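Local coordinates for hypothetical membrane protein (PDB 6JS9) that binds heme through its N-terminal domain, the part described here, and probably passes it on in the heme uptake machinery of Corynebacterium glutamicum, at residues F47-R52 / S90-V95. Residues are numbered along the deposited sequence; the frame is centred on the assembly and turned at random.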
# COMPACT_ATOMS: atom_id res chain seq x y z
N PHE A 47 1.00 8.73 2.62
CA PHE A 47 -0.42 8.66 2.32
C PHE A 47 -1.23 8.07 3.46
O PHE A 47 -0.90 7.00 3.99
CB PHE A 47 -0.62 7.82 1.06
CG PHE A 47 0.15 8.34 -0.13
CD1 PHE A 47 0.50 9.69 -0.21
CD2 PHE A 47 0.50 7.50 -1.16
CE1 PHE A 47 1.21 10.18 -1.30
CE2 PHE A 47 1.21 7.99 -2.26
CZ PHE A 47 1.55 9.33 -2.32
N ALA A 48 -2.31 8.77 3.83
CA ALA A 48 -3.13 8.43 4.99
C ALA A 48 -4.42 7.76 4.53
O ALA A 48 -5.21 8.34 3.78
CB ALA A 48 -3.44 9.68 5.80
N PHE A 49 -4.65 6.53 5.00
CA PHE A 49 -5.84 5.75 4.70
C PHE A 49 -6.65 5.51 5.98
O PHE A 49 -6.11 5.02 6.98
CB PHE A 49 -5.46 4.40 4.07
CG PHE A 49 -4.52 4.53 2.89
CD1 PHE A 49 -5.02 4.72 1.60
CD2 PHE A 49 -3.15 4.47 3.07
CE1 PHE A 49 -4.16 4.84 0.50
CE2 PHE A 49 -2.28 4.58 1.96
CZ PHE A 49 -2.79 4.77 0.68
N THR A 50 -7.98 5.86 5.94
CA THR A 50 -8.83 5.70 7.11
C THR A 50 -9.46 4.30 7.15
O THR A 50 -9.72 3.72 6.09
CB THR A 50 -9.94 6.75 7.11
OG1 THR A 50 -10.78 6.55 5.97
CG2 THR A 50 -9.34 8.14 7.06
N PRO A 51 -9.72 3.75 8.34
CA PRO A 51 -10.36 2.43 8.43
C PRO A 51 -11.79 2.47 7.92
O PRO A 51 -12.55 3.41 8.18
CB PRO A 51 -10.32 2.09 9.93
CG PRO A 51 -9.52 3.18 10.58
CD PRO A 51 -9.52 4.36 9.67
N ARG A 52 -12.18 1.42 7.19
CA ARG A 52 -13.52 1.36 6.62
C ARG A 52 -14.54 0.88 7.65
O ARG A 52 -14.29 -0.08 8.40
CB ARG A 52 -13.52 0.42 5.42
CG ARG A 52 -14.41 0.85 4.29
CD ARG A 52 -14.28 -0.12 3.14
NE ARG A 52 -13.46 0.40 2.06
CZ ARG A 52 -12.92 -0.38 1.12
NH1 ARG A 52 -13.11 -1.69 1.18
NH2 ARG A 52 -12.18 0.15 0.14
N SER A 90 -5.51 -0.23 -4.79
CA SER A 90 -6.75 -0.02 -4.03
C SER A 90 -7.01 -1.20 -3.10
O SER A 90 -6.23 -2.16 -3.05
CB SER A 90 -7.94 0.17 -4.97
OG SER A 90 -8.24 -1.03 -5.66
N ASP A 91 -8.12 -1.12 -2.37
CA ASP A 91 -8.55 -2.14 -1.41
C ASP A 91 -7.39 -2.52 -0.48
O ASP A 91 -7.02 -3.68 -0.34
CB ASP A 91 -9.11 -3.36 -2.12
CG ASP A 91 -10.38 -3.05 -2.89
OD1 ASP A 91 -11.42 -2.71 -2.26
OD2 ASP A 91 -10.33 -3.12 -4.14
N ILE A 92 -6.81 -1.49 0.13
CA ILE A 92 -5.69 -1.67 1.05
C ILE A 92 -6.20 -2.30 2.34
O ILE A 92 -7.22 -1.88 2.89
CB ILE A 92 -5.01 -0.32 1.29
CG1 ILE A 92 -4.35 0.16 -0.01
CG2 ILE A 92 -4.01 -0.39 2.45
CD1 ILE A 92 -4.72 1.57 -0.41
N LYS A 93 -5.51 -3.35 2.79
CA LYS A 93 -5.83 -4.07 4.02
C LYS A 93 -4.56 -4.28 4.83
O LYS A 93 -3.48 -4.45 4.27
CB LYS A 93 -6.45 -5.45 3.73
CG LYS A 93 -7.67 -5.40 2.86
CD LYS A 93 -8.09 -6.77 2.40
CE LYS A 93 -9.07 -6.62 1.24
NZ LYS A 93 -9.76 -7.90 0.88
N MET A 94 -4.69 -4.28 6.14
CA MET A 94 -3.58 -4.65 7.01
C MET A 94 -4.00 -5.87 7.81
O MET A 94 -5.03 -5.84 8.50
CB MET A 94 -3.19 -3.49 7.92
CG MET A 94 -1.77 -3.58 8.40
SD MET A 94 -1.17 -1.98 8.94
CE MET A 94 0.40 -2.48 9.63
N VAL A 95 -3.23 -6.95 7.68
CA VAL A 95 -3.49 -8.22 8.37
C VAL A 95 -2.47 -8.35 9.49
O VAL A 95 -1.26 -8.44 9.22
CB VAL A 95 -3.43 -9.42 7.41
CG1 VAL A 95 -3.85 -10.71 8.13
CG2 VAL A 95 -4.29 -9.18 6.18
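The F49 ring meets the end of I92, whose CD1 methyl comes in obliquely at one side of the six-membered ring. F49 CE1 lies 3.4 Å from I92 CD1, a close apolar contact. F49 CD1 is 3.7 Å from I92 CD1. On the I92 side, that methyl makes the whole contact with F49. The two side chains cross at about a right angle. In I92, chi1 turns CG1 to the side of the backbone N, and a chi2 of 128°, well off a staggered value, then sets where CD1 meets the ring. Both residues are buried. F68 and V72 of strand 63-79 also pack on F49, while I92 also touches L13 and V105. The pair thus joins strands 48-58 and 82-97 of the antiparallel HtaA-family sheet. These strands are not hydrogen-bonded to each other here; strand 63-79 pairs with both. The contact lies away from the heme site. R52 and D91, both partly exposed, form a second, looser link: a long salt bridge, 3.8 Å from R52 NH2 to D91 OD1. OD1 stands at the guanidinium edge, near its plane, but the carboxylate plane is turned 84° from that group. The firmer hold on R52 is its NE hydrogen bond to N69 OD1. A weak hydrogen bond runs from S90 OG to D91 OD2, 3.3 Å long. D106 brings a second carboxylate close to D91 OD2, which may raise the proton affinity of one of the two acids.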